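Local structure of VP5 (Halorubrum pleomorphic virus 6, 6QGL) at residues Thr78-Ala83 / Ala107-Tyr111; Phe119-Trp123 / Tyr204-Glu208; Met281-Met287 / Ile494-Glu498; Tyr338-Thr342 / Leu443-Phe447; Ile363-Gly369 / Thr420-Val424. The protein is a viral envelope protein that probably drives fusion of the virion membrane with that of its haloarchaeal host cell. One frame throughout, in Å; residues are numbered along the deposited sequence.

In the fold
VP5 illustrates how an elongated envelope protein is pinned at separate points along its length. Contacts 1 and 2 both use helix 97-140, their centres 22 Å apart: the first joins it to the preceding helix, the second to the turn of a β-hairpin in a four-stranded sheet. The remaining three are nested along the chain: contact 3 brings the end of the modelled chain back to Met281-Met287, contact 4 closes a loop within that span, and contact 5 closes a smaller one within contact 4. Contact 5 is remote, its centre 36 Å from that of contact 4 and 63 Å from that of contact 1. None of the five touches another.

Contact 1 of 5, residues Thr78-Ala83 / Ala107-Tyr111; sequences TAYTEA and AIDSY
Ala83 and Ala107 have the nearest CA atoms of two helical segments, Thr78-Ala83 and Ala107-Tyr111, 5.4 Å apart. The helix axes pass within 9.2 Å of each other and their N-to-C directions differ by 139°, so the pair is antiparallel but clearly splayed. A short distance away, Ala83 CB rests on Ile108 CG1 at 3.8 Å. Tyr111 reaches across the gap. With CG anti to the backbone N (chi1 -177°) its ring extends to the neighbouring helix, where Ala79 CB meets the ring edge, 3.6 Å from Tyr111 CD2. Farther out the ring crosses Thr78 at about a right angle and brings Tyr111 OH to 3.4 Å from Thr78 CB. That encounter is van der Waals in kind, for the Tyr111 hydroxyl is bonded to Thr25 O and Thr78 OG1 to Gly74 O. Helices 73-92 and 97-140 follow one another in the chain as an α-helical hairpin, and helix 229-257 packs against it through Val246 on Ala79 and Ile250 on both Ala83 and Ile108. On the more polar flank Glu82 stretches out, its OE1 3.4 Å from Tyr111 CB and its carboxylate plane turned 70° from the ring; Arg275 offers this oxygen a long, weak ion pair. Ala107 O nearby accepts from Tyr111 N and from Ser110 OG, the latter at 2.8 Å, both on the same face of the carbonyl.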
# COMPACT_ATOMS: atom_id res chain seq x y z
N THR A 78 4.15 -4.59 18.09
CA THR A 78 5.46 -5.14 17.70
C THR A 78 6.56 -4.54 18.58
O THR A 78 7.43 -5.28 19.05
CB THR A 78 5.72 -4.87 16.20
OG1 THR A 78 4.61 -5.32 15.42
CG2 THR A 78 7.00 -5.55 15.69
N ALA A 79 6.52 -3.22 18.80
CA ALA A 79 7.49 -2.49 19.61
C ALA A 79 7.42 -2.89 21.09
O ALA A 79 8.46 -2.98 21.73
CB ALA A 79 7.30 -1.00 19.45
N TYR A 80 6.19 -3.17 21.60
CA TYR A 80 5.98 -3.61 22.98
C TYR A 80 6.52 -5.02 23.16
O TYR A 80 7.19 -5.27 24.16
CB TYR A 80 4.48 -3.61 23.35
CG TYR A 80 3.96 -2.38 24.08
CD1 TYR A 80 4.46 -2.02 25.33
CD2 TYR A 80 2.88 -1.67 23.58
CE1 TYR A 80 3.96 -0.91 26.02
CE2 TYR A 80 2.36 -0.57 24.27
CZ TYR A 80 2.90 -0.20 25.48
OH TYR A 80 2.38 0.89 26.15
N THR A 81 6.24 -5.94 22.20
CA THR A 81 6.70 -7.34 22.25
C THR A 81 8.22 -7.36 22.39
O THR A 81 8.74 -7.91 23.36
CB THR A 81 6.26 -8.13 21.00
OG1 THR A 81 4.86 -7.98 20.78
CG2 THR A 81 6.60 -9.62 21.09
N GLU A 82 8.91 -6.69 21.45
CA GLU A 82 10.36 -6.64 21.36
C GLU A 82 11.03 -6.02 22.59
O GLU A 82 12.00 -6.59 23.09
CB GLU A 82 10.80 -5.92 20.08
CG GLU A 82 12.20 -6.30 19.62
CD GLU A 82 12.88 -5.37 18.63
OE1 GLU A 82 12.18 -4.60 17.94
OE2 GLU A 82 14.13 -5.43 18.53
N ALA A 83 10.49 -4.89 23.09
CA ALA A 83 11.03 -4.21 24.27
C ALA A 83 10.80 -4.98 25.56
O ALA A 83 11.69 -5.00 26.42
CB ALA A 83 10.43 -2.83 24.39
N ALA A 107 15.90 -1.76 22.07
CA ALA A 107 15.07 -2.54 21.16
C ALA A 107 14.14 -1.60 20.39
O ALA A 107 14.04 -1.72 19.17
CB ALA A 107 14.28 -3.58 21.93
N ILE A 108 13.50 -0.63 21.10
CA ILE A 108 12.62 0.38 20.49
C ILE A 108 13.44 1.24 19.52
O ILE A 108 12.98 1.46 18.40
CB ILE A 108 11.84 1.25 21.54
CG1 ILE A 108 11.08 0.38 22.55
CG2 ILE A 108 10.86 2.23 20.84
CD1 ILE A 108 10.81 1.06 23.89
N ASP A 109 14.65 1.69 19.92
CA ASP A 109 15.52 2.52 19.09
C ASP A 109 15.83 1.89 17.74
O ASP A 109 15.66 2.55 16.73
CB ASP A 109 16.83 2.89 19.82
CG ASP A 109 16.68 3.85 20.98
OD1 ASP A 109 15.64 4.48 21.09
OD2 ASP A 109 17.63 3.99 21.76
N SER A 110 16.22 0.60 17.73
CA SER A 110 16.52 -0.14 16.51
C SER A 110 15.26 -0.34 15.66
O SER A 110 15.34 -0.24 14.44
CB SER A 110 17.16 -1.48 16.82
OG SER A 110 16.27 -2.30 17.54
N TYR A 111 14.10 -0.60 16.31
CA TYR A 111 12.84 -0.82 15.61
C TYR A 111 12.32 0.47 14.98
O TYR A 111 11.96 0.45 13.80
CB TYR A 111 11.80 -1.50 16.52
CG TYR A 111 10.47 -1.85 15.88
CD1 TYR A 111 10.40 -2.38 14.59
CD2 TYR A 111 9.28 -1.46 16.48
CE1 TYR A 111 9.17 -2.63 13.98
CE2 TYR A 111 8.04 -1.69 15.87
CZ TYR A 111 7.99 -2.29 14.62
OH TYR A 111 6.79 -2.51 14.00

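Contact 2 of 5, residues Phe119-Trp123 / Tyr204-Glu208; sequences FYKSW and YNPKE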
# COMPACT_ATOMS: atom_id res chain seq x y z
N PHE A 119 10.29 4.77 5.83
CA PHE A 119 9.32 5.80 5.53
C PHE A 119 9.97 7.01 4.84
O PHE A 119 9.51 7.41 3.77
CB PHE A 119 8.56 6.21 6.81
CG PHE A 119 7.53 7.29 6.64
CD1 PHE A 119 6.34 7.05 5.96
CD2 PHE A 119 7.75 8.56 7.17
CE1 PHE A 119 5.40 8.06 5.79
CE2 PHE A 119 6.79 9.57 7.01
CZ PHE A 119 5.62 9.31 6.33
N TYR A 120 11.06 7.55 5.42
CA TYR A 120 11.78 8.70 4.84
C TYR A 120 12.50 8.35 3.55
O TYR A 120 12.62 9.21 2.68
CB TYR A 120 12.74 9.35 5.85
CG TYR A 120 12.11 9.80 7.14
CD1 TYR A 120 10.87 10.43 7.16
CD2 TYR A 120 12.78 9.65 8.35
CE1 TYR A 120 10.28 10.84 8.35
CE2 TYR A 120 12.21 10.06 9.55
CZ TYR A 120 10.96 10.66 9.55
OH TYR A 120 10.40 11.07 10.73
N LYS A 121 12.96 7.08 3.41
CA LYS A 121 13.63 6.60 2.20
C LYS A 121 12.68 6.66 1.00
O LYS A 121 13.11 7.09 -0.07
CB LYS A 121 14.17 5.17 2.39
CG LYS A 121 15.68 5.11 2.60
CD LYS A 121 16.15 3.79 3.23
CE LYS A 121 16.21 2.61 2.29
NZ LYS A 121 16.35 1.33 3.04
N SER A 122 11.40 6.27 1.19
CA SER A 122 10.39 6.30 0.13
C SER A 122 10.00 7.72 -0.27
O SER A 122 9.71 7.96 -1.45
CB SER A 122 9.16 5.45 0.49
OG SER A 122 8.27 6.13 1.35
N TRP A 123 10.03 8.68 0.69
CA TRP A 123 9.77 10.10 0.42
C TRP A 123 10.91 10.63 -0.44
O TRP A 123 10.66 11.23 -1.48
CB TRP A 123 9.65 10.92 1.72
CG TRP A 123 9.79 12.40 1.51
CD1 TRP A 123 10.92 13.15 1.70
CD2 TRP A 123 8.80 13.30 1.00
NE1 TRP A 123 10.68 14.46 1.35
CE2 TRP A 123 9.38 14.58 0.94
CE3 TRP A 123 7.46 13.14 0.61
CZ2 TRP A 123 8.68 15.71 0.49
CZ3 TRP A 123 6.76 14.26 0.17
CH2 TRP A 123 7.37 15.52 0.11
N TYR A 204 8.65 21.84 1.87
CA TYR A 204 8.10 20.88 2.83
C TYR A 204 8.74 19.49 2.76
O TYR A 204 9.56 19.21 1.88
CB TYR A 204 6.56 20.78 2.69
CG TYR A 204 6.07 20.13 1.41
CD1 TYR A 204 6.04 20.84 0.21
CD2 TYR A 204 5.55 18.84 1.42
CE1 TYR A 204 5.58 20.25 -0.96
CE2 TYR A 204 5.08 18.24 0.25
CZ TYR A 204 5.10 18.95 -0.93
OH TYR A 204 4.63 18.35 -2.08
N ASN A 205 8.36 18.62 3.70
CA ASN A 205 8.79 17.23 3.86
C ASN A 205 7.70 16.51 4.69
O ASN A 205 6.77 17.19 5.12
CB ASN A 205 10.19 17.14 4.51
CG ASN A 205 10.36 17.86 5.83
OD1 ASN A 205 9.48 17.85 6.71
ND2 ASN A 205 11.51 18.47 6.02
N PRO A 206 7.77 15.18 4.98
CA PRO A 206 6.70 14.56 5.79
C PRO A 206 6.55 15.14 7.21
O PRO A 206 5.47 15.02 7.78
CB PRO A 206 7.10 13.08 5.84
CG PRO A 206 7.98 12.88 4.67
CD PRO A 206 8.75 14.16 4.56
N LYS A 207 7.60 15.79 7.76
CA LYS A 207 7.60 16.35 9.11
C LYS A 207 6.90 17.71 9.24
O LYS A 207 6.14 17.91 10.19
CB LYS A 207 9.02 16.44 9.69
CG LYS A 207 9.66 15.10 10.06
CD LYS A 207 11.03 15.32 10.69
CE LYS A 207 11.64 14.07 11.28
NZ LYS A 207 10.94 13.64 12.52
N GLU A 208 7.20 18.66 8.33
CA GLU A 208 6.65 20.03 8.40
C GLU A 208 6.62 20.76 7.05
O GLU A 208 7.29 20.34 6.11
CB GLU A 208 7.48 20.87 9.40
CG GLU A 208 8.95 21.02 9.03
CD GLU A 208 9.68 22.23 9.57
OE1 GLU A 208 9.05 23.31 9.71
OE2 GLU A 208 10.90 22.11 9.83
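Pro206 sets its CD-CG edge over one face of the Trp123 indole, CD 3.5 Å from the centroid of the five-membered ring and only 3° off the normal, a clear CH-pi contact. At the indole's edge Tyr204 CE2 approaches Trp123 CH2 to 3.6 Å, the two rings set obliquely with planes 58° apart, and Trp232 joins the cluster edge-to-face. This is a β-hairpin turn, between strands 201-204 and 209-213, docked on helix 97-140, and it ties the four-stranded antiparallel sheet to the helical part of the fold. The indole is also held by its N-H, since NE1 bonds to Leu184 O on strand 180-189 of that sheet. One turn of helix earlier, Phe119 CE2 touches Pro206 CB at 3.7 Å, so the proline meets two aromatic residues of the helix. Tyr120 brings its hydroxyl across the end of Lys207, where the bond from NZ to OH, at 3.2 Å, is weak; Glu236 is the stronger partner of this hydroxyl. Asn205 forms an Asx motif within the turn. Its ND2 is held by Thr185 OG1, and its OD1 accepts from Glu208 N at 2.9 Å, the donor nitrogen lying nearly in line with the amide C=O.

Contact 3 of 5, residues Met281-Met287 / Ile494-Glu498; sequences MAQEEGM and IEKYE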
# COMPACT_ATOMS: atom_id res chain seq x y z
N MET A 281 9.41 -15.99 6.56
CA MET A 281 8.52 -16.28 5.43
C MET A 281 9.13 -15.71 4.15
O MET A 281 8.87 -16.23 3.08
CB MET A 281 7.12 -15.67 5.63
CG MET A 281 6.40 -16.13 6.89
SD MET A 281 6.08 -17.91 7.01
CE MET A 281 5.00 -18.14 5.64
N ALA A 282 9.92 -14.63 4.27
CA ALA A 282 10.59 -14.00 3.13
C ALA A 282 11.64 -14.93 2.53
O ALA A 282 11.70 -15.05 1.31
CB ALA A 282 11.22 -12.68 3.55
N GLN A 283 12.45 -15.61 3.39
CA GLN A 283 13.48 -16.55 2.96
C GLN A 283 12.85 -17.73 2.21
O GLN A 283 13.30 -18.07 1.11
CB GLN A 283 14.31 -17.05 4.16
CG GLN A 283 15.16 -15.98 4.82
CD GLN A 283 15.97 -16.50 5.99
OE1 GLN A 283 15.73 -17.59 6.52
NE2 GLN A 283 16.94 -15.72 6.43
N GLU A 284 11.79 -18.32 2.79
CA GLU A 284 11.03 -19.43 2.22
C GLU A 284 9.56 -19.04 2.29
O GLU A 284 9.02 -18.94 3.39
CB GLU A 284 11.28 -20.73 3.02
CG GLU A 284 12.73 -21.17 3.06
CD GLU A 284 13.02 -22.38 3.93
OE1 GLU A 284 12.10 -23.19 4.16
OE2 GLU A 284 14.18 -22.51 4.38
N GLU A 285 8.93 -18.79 1.13
CA GLU A 285 7.54 -18.33 1.06
C GLU A 285 6.54 -19.43 0.74
O GLU A 285 6.54 -19.97 -0.37
CB GLU A 285 7.39 -17.16 0.07
CG GLU A 285 8.55 -16.17 0.07
CD GLU A 285 8.64 -15.22 -1.11
OE1 GLU A 285 7.82 -15.35 -2.05
OE2 GLU A 285 9.53 -14.34 -1.09
N GLY A 286 5.68 -19.73 1.71
CA GLY A 286 4.60 -20.70 1.58
C GLY A 286 3.26 -20.02 1.47
O GLY A 286 2.23 -20.68 1.29
N MET A 287 3.27 -18.67 1.58
CA MET A 287 2.10 -17.79 1.51
C MET A 287 2.54 -16.37 1.10
O MET A 287 3.74 -16.07 1.15
CB MET A 287 1.36 -17.76 2.86
CG MET A 287 2.17 -17.16 3.99
SD MET A 287 1.44 -17.33 5.63
CE MET A 287 0.15 -16.18 5.53
N ILE A 494 -0.36 -18.95 10.99
CA ILE A 494 0.58 -19.11 9.86
C ILE A 494 0.34 -20.48 9.19
O ILE A 494 0.32 -20.55 7.95
CB ILE A 494 2.06 -18.89 10.34
CG1 ILE A 494 2.31 -17.44 10.87
CG2 ILE A 494 3.10 -19.30 9.29
CD1 ILE A 494 2.14 -16.21 9.87
N GLU A 495 0.13 -21.53 10.00
CA GLU A 495 -0.15 -22.90 9.56
C GLU A 495 -1.45 -22.99 8.74
O GLU A 495 -1.51 -23.75 7.77
CB GLU A 495 -0.24 -23.85 10.76
CG GLU A 495 1.10 -24.36 11.26
CD GLU A 495 1.07 -25.10 12.59
OE1 GLU A 495 0.25 -26.03 12.74
OE2 GLU A 495 1.89 -24.77 13.47
N LYS A 496 -2.47 -22.19 9.12
CA LYS A 496 -3.79 -22.12 8.47
C LYS A 496 -3.72 -21.56 7.04
O LYS A 496 -4.59 -21.87 6.23
CB LYS A 496 -4.78 -21.32 9.32
CG LYS A 496 -5.24 -22.05 10.57
CD LYS A 496 -6.11 -21.16 11.45
CE LYS A 496 -6.50 -21.83 12.74
NZ LYS A 496 -7.41 -20.96 13.54
N TYR A 497 -2.70 -20.74 6.74
CA TYR A 497 -2.49 -20.16 5.41
C TYR A 497 -1.49 -20.99 4.60
O TYR A 497 -1.13 -20.60 3.48
CB TYR A 497 -2.06 -18.70 5.52
CG TYR A 497 -3.17 -17.75 5.87
CD1 TYR A 497 -3.97 -17.18 4.88
CD2 TYR A 497 -3.43 -17.40 7.19
CE1 TYR A 497 -5.01 -16.32 5.20
CE2 TYR A 497 -4.46 -16.52 7.52
CZ TYR A 497 -5.25 -15.98 6.52
OH TYR A 497 -6.26 -15.10 6.85
N GLU A 498 -1.04 -22.13 5.17
CA GLU A 498 -0.09 -23.04 4.54
C GLU A 498 -0.68 -24.45 4.47
O GLU A 498 -1.75 -24.64 3.89
CB GLU A 498 1.25 -23.05 5.30
CG GLU A 498 2.02 -21.74 5.19
CD GLU A 498 3.49 -21.85 5.54
OE1 GLU A 498 3.82 -21.89 6.74
OE2 GLU A 498 4.32 -21.88 4.60
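Met287 meets Tyr497 through CB, SD and CE, and its atoms can be followed outward in turn. CB lies 3.8 Å from Tyr497 O, beside the backbone of the opposing segment. CG stands between the backbone N and the carbonyl carbon (chi1 65°), which sends the chain out across the segment Ile494-Glu498. The sulfur SD then comes within 3.8 Å of Tyr497 CB, and is near Ile494 O as well. A bend at chi3 of Met287 (-73°) folds the methyl CE in over the root of the tyrosine, 3.4 Å from Tyr497 CB, where it meets the ring obliquely. The ring itself leads away from Met287 and leans on Ile291 and Ile295 of helix 289-296, and on Val301 and Ala303 beyond it.

Met281 makes a second, slighter apolar touch. Bent at both chi2 and chi3, it slides past Ile494 in the opposite sense, with SD 4.0 Å from Ile494 CG2. Its methyl CE approaches the carboxylate of Glu498, 3.9 Å from OE2, and that same oxygen lies close to Gly286 CA. No hydrogen bond links the two segments; most of the contact is methionine sulfur and methyl against Ile494 and Tyr497 carbon, with the Glu498 carboxylate alongside. In the fold this is packing between helix ends: the turn leading from helix 274-283 to helix 289-296 lies against the C-terminal end of helix 480-496 and the two residues after it, the last of the modelled chain.

Contact 4 of 5, residues Tyr338-Thr342 / Leu443-Phe447; sequences YDPST and LKGAF
Tyr338 and Phe447 are brought together by contrasting first torsions. Phe447 places CG between its backbone N and carbonyl carbon (chi1 62°), which swings the ring toward the segment Tyr338-Thr342, whereas Tyr338 holds CG anti to its carbonyl carbon (chi1 -61°) and leads its ring outward, so that OH bonds to Ser333 N. Tyr338 CB is therefore left over a face of the Phe447 ring, 3.7 Å from CZ, as a CH-pi contact, while the two rings meet obliquely with planes 41° apart. Tyr338 O lies over the same face, and Leu443 CD1 covers the opposite one. Pro340 comes in at the ring edge, its CG 3.6 Å from Phe447 CE2, and its CD also rests 3.4 Å from Gly445 O.

The backbones grip each other through a reciprocal pair of straight bonds, Tyr338 N to Phe447 O at 2.8 Å and Phe447 N to Tyr338 O at 3.0 Å, which make an antiparallel hydrogen-bonded pair. Beyond it the chain leaves the strand in a turn. Asp339 O takes both OG1 and N of Thr342. The bond from Ser341 N to Asp339 OD1, 3.3 Å long and met from above the carboxylate plane, makes an Asx turn, and Pro340, within it, faces the opposing loop. That loop links strand 438-443 to strand 447-454, and the contact fastens the short edge strand 337-338 to strand 447-454 in the six-stranded antiparallel sheet.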
# COMPACT_ATOMS: atom_id res chain seq x y z
N TYR A 338 -21.68 -4.48 1.43
CA TYR A 338 -20.94 -3.59 2.34
C TYR A 338 -20.19 -2.47 1.64
O TYR A 338 -19.53 -2.72 0.63
CB TYR A 338 -19.96 -4.40 3.22
CG TYR A 338 -20.63 -5.42 4.10
CD1 TYR A 338 -21.19 -5.06 5.33
CD2 TYR A 338 -20.69 -6.76 3.73
CE1 TYR A 338 -21.81 -5.99 6.15
CE2 TYR A 338 -21.31 -7.71 4.55
CZ TYR A 338 -21.87 -7.32 5.76
OH TYR A 338 -22.48 -8.25 6.57
N ASP A 339 -20.26 -1.26 2.20
CA ASP A 339 -19.53 -0.11 1.67
C ASP A 339 -18.40 0.22 2.65
O ASP A 339 -18.69 0.65 3.77
CB ASP A 339 -20.44 1.11 1.44
CG ASP A 339 -19.77 2.33 0.80
OD1 ASP A 339 -18.56 2.24 0.46
OD2 ASP A 339 -20.44 3.37 0.65
N PRO A 340 -17.13 0.02 2.25
CA PRO A 340 -16.00 0.27 3.16
C PRO A 340 -15.76 1.72 3.56
O PRO A 340 -14.96 1.96 4.47
CB PRO A 340 -14.80 -0.32 2.42
CG PRO A 340 -15.37 -1.19 1.37
CD PRO A 340 -16.65 -0.53 0.97
N SER A 341 -16.43 2.68 2.90
CA SER A 341 -16.30 4.11 3.23
C SER A 341 -16.99 4.44 4.56
O SER A 341 -16.59 5.40 5.23
CB SER A 341 -16.85 4.97 2.10
OG SER A 341 -18.25 4.82 1.93
N THR A 342 -17.99 3.63 4.95
CA THR A 342 -18.78 3.77 6.18
C THR A 342 -18.06 3.18 7.40
O THR A 342 -18.27 3.65 8.52
CB THR A 342 -20.17 3.13 6.03
OG1 THR A 342 -20.05 1.72 5.87
CG2 THR A 342 -20.98 3.73 4.87
N LEU A 443 -9.95 -2.98 0.06
CA LEU A 443 -11.26 -2.71 -0.54
C LEU A 443 -11.77 -1.33 -0.16
O LEU A 443 -11.91 -1.03 1.03
CB LEU A 443 -12.29 -3.80 -0.20
CG LEU A 443 -11.85 -5.27 -0.37
CD1 LEU A 443 -12.88 -6.21 0.18
CD2 LEU A 443 -11.56 -5.62 -1.83
N LYS A 444 -11.98 -0.46 -1.17
CA LYS A 444 -12.43 0.92 -0.99
C LYS A 444 -13.87 1.13 -1.47
O LYS A 444 -14.59 1.96 -0.93
CB LYS A 444 -11.49 1.91 -1.69
CG LYS A 444 -10.07 1.96 -1.11
CD LYS A 444 -9.96 2.89 0.09
CE LYS A 444 -8.52 3.25 0.37
NZ LYS A 444 -8.39 4.12 1.56
N GLY A 445 -14.25 0.37 -2.50
CA GLY A 445 -15.58 0.43 -3.09
C GLY A 445 -16.48 -0.69 -2.62
O GLY A 445 -16.00 -1.73 -2.16
N ALA A 446 -17.80 -0.47 -2.76
CA ALA A 446 -18.87 -1.39 -2.37
C ALA A 446 -18.71 -2.79 -2.95
O ALA A 446 -18.45 -2.95 -4.15
CB ALA A 446 -20.23 -0.81 -2.75
N PHE A 447 -18.85 -3.80 -2.08
CA PHE A 447 -18.73 -5.21 -2.42
C PHE A 447 -19.87 -6.02 -1.81
O PHE A 447 -20.44 -5.61 -0.79
CB PHE A 447 -17.37 -5.77 -1.94
CG PHE A 447 -17.11 -5.74 -0.44
CD1 PHE A 447 -17.58 -6.76 0.38
CD2 PHE A 447 -16.35 -4.73 0.13
CE1 PHE A 447 -17.34 -6.74 1.76
CE2 PHE A 447 -16.10 -4.72 1.51
CZ PHE A 447 -16.59 -5.73 2.31

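Contact 5 of 5, residues Ile363-Gly369 / Thr420-Val424; sequences INSGVDG and TITNV
Val367 and Val424 form the close-packed side of an antiparallel β-ladder in which the short strand 366-367 is joined to the start of strand 422-431. Their CG2 methyls lie 3.8 Å apart, the side chains crossing at about a right angle, and Ile363 reaches Val424 tip to tip, its CD1 4.0 Å from CG1. With CG1 anti to the backbone N (chi1 177°), Val367 directs that methyl to the carbonyl of Thr420 and leaves CG2 for Val424. Ile372 of strand 371-374, which touches Val367, and Val386 of strand 382-388, which touches Val424, continue this apolar face.

Backbone bonds hold the ladder in register. Val424 N gives to Ser365 O at 2.7 Å, and Val367 N gives to Thr422 O at 2.9 Å. The return bond from Thr422 N to Val367 O, at 3.3 Å, is weak, though Ile421 CA adds a CA-H...O contact to the same oxygen. Toward Gly369 the pairing loosens: Thr420 turns its backbone to Gly370, and Ile421 brushes Gly369 N with CG1 at 4.1 Å.

The other face is poorer still in contacts. There Gly366 sits opposite Asn423 as a non-hydrogen-bonded pair without a side chain of its own to offer, and the exposed Ser365 and Asn423 meet on the solvent side. Their side chains are joined by a weak bond of 3.5 Å from Ser365 OG to Asn423 OD1.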
# COMPACT_ATOMS: atom_id res chain seq x y z
N ILE A 363 -19.92 -3.29 -24.57
CA ILE A 363 -19.43 -3.72 -25.89
C ILE A 363 -20.49 -3.51 -26.99
O ILE A 363 -21.68 -3.76 -26.76
CB ILE A 363 -18.90 -5.20 -25.81
CG1 ILE A 363 -18.13 -5.61 -27.09
CG2 ILE A 363 -20.01 -6.21 -25.44
CD1 ILE A 363 -17.19 -6.78 -26.92
N ASN A 364 -20.05 -3.05 -28.17
CA ASN A 364 -20.92 -2.85 -29.33
C ASN A 364 -21.26 -4.20 -29.95
O ASN A 364 -20.40 -5.09 -29.97
CB ASN A 364 -20.26 -1.95 -30.38
CG ASN A 364 -20.27 -0.48 -30.06
OD1 ASN A 364 -20.74 -0.03 -29.00
ND2 ASN A 364 -19.76 0.32 -30.99
N SER A 365 -22.50 -4.35 -30.45
CA SER A 365 -22.98 -5.59 -31.06
C SER A 365 -22.26 -5.93 -32.37
O SER A 365 -21.80 -7.05 -32.53
CB SER A 365 -24.49 -5.53 -31.27
OG SER A 365 -25.01 -6.78 -31.71
N GLY A 366 -22.16 -4.95 -33.26
CA GLY A 366 -21.54 -5.15 -34.57
C GLY A 366 -20.05 -5.41 -34.59
O GLY A 366 -19.27 -4.75 -33.89
N VAL A 367 -19.64 -6.40 -35.40
CA VAL A 367 -18.25 -6.75 -35.68
C VAL A 367 -18.11 -6.44 -37.18
O VAL A 367 -18.48 -7.25 -38.03
CB VAL A 367 -17.83 -8.19 -35.28
CG1 VAL A 367 -16.39 -8.48 -35.66
CG2 VAL A 367 -18.02 -8.41 -33.78
N ASP A 368 -17.71 -5.20 -37.48
CA ASP A 368 -17.57 -4.68 -38.84
C ASP A 368 -16.14 -4.85 -39.33
O ASP A 368 -15.21 -4.31 -38.72
CB ASP A 368 -18.04 -3.21 -38.91
CG ASP A 368 -19.42 -2.94 -38.32
OD1 ASP A 368 -20.40 -3.59 -38.77
OD2 ASP A 368 -19.53 -2.08 -37.41
N GLY A 369 -15.98 -5.64 -40.39
CA GLY A 369 -14.69 -5.97 -41.00
C GLY A 369 -13.65 -6.47 -40.02
O GLY A 369 -12.48 -6.10 -40.11
N THR A 420 -15.46 -12.55 -40.03
CA THR A 420 -15.12 -11.18 -39.62
C THR A 420 -16.37 -10.32 -39.44
O THR A 420 -16.40 -9.49 -38.53
CB THR A 420 -14.14 -10.56 -40.62
OG1 THR A 420 -14.68 -10.71 -41.93
CG2 THR A 420 -12.77 -11.19 -40.55
N ILE A 421 -17.39 -10.51 -40.29
CA ILE A 421 -18.64 -9.76 -40.21
C ILE A 421 -19.65 -10.61 -39.43
O ILE A 421 -20.16 -11.60 -39.96
CB ILE A 421 -19.15 -9.33 -41.61
CG1 ILE A 421 -18.05 -8.55 -42.38
CG2 ILE A 421 -20.45 -8.51 -41.50
CD1 ILE A 421 -18.24 -8.43 -43.85
N THR A 422 -19.89 -10.24 -38.16
CA THR A 422 -20.77 -10.94 -37.23
C THR A 422 -21.24 -9.98 -36.12
O THR A 422 -21.01 -8.77 -36.23
CB THR A 422 -20.07 -12.24 -36.70
OG1 THR A 422 -21.00 -13.04 -35.97
CG2 THR A 422 -18.85 -11.95 -35.85
N ASN A 423 -21.91 -10.52 -35.07
CA ASN A 423 -22.39 -9.75 -33.92
C ASN A 423 -21.90 -10.40 -32.64
O ASN A 423 -21.77 -11.61 -32.59
CB ASN A 423 -23.92 -9.61 -33.93
CG ASN A 423 -24.45 -8.86 -35.13
OD1 ASN A 423 -24.83 -7.69 -35.05
ND2 ASN A 423 -24.50 -9.53 -36.27
N VAL A 424 -21.56 -9.59 -31.63
CA VAL A 424 -21.09 -10.07 -30.33
C VAL A 424 -22.28 -10.73 -29.60
O VAL A 424 -23.35 -10.13 -29.50
CB VAL A 424 -20.44 -8.93 -29.48
CG1 VAL A 424 -20.01 -9.42 -28.10
CG2 VAL A 424 -19.25 -8.31 -30.21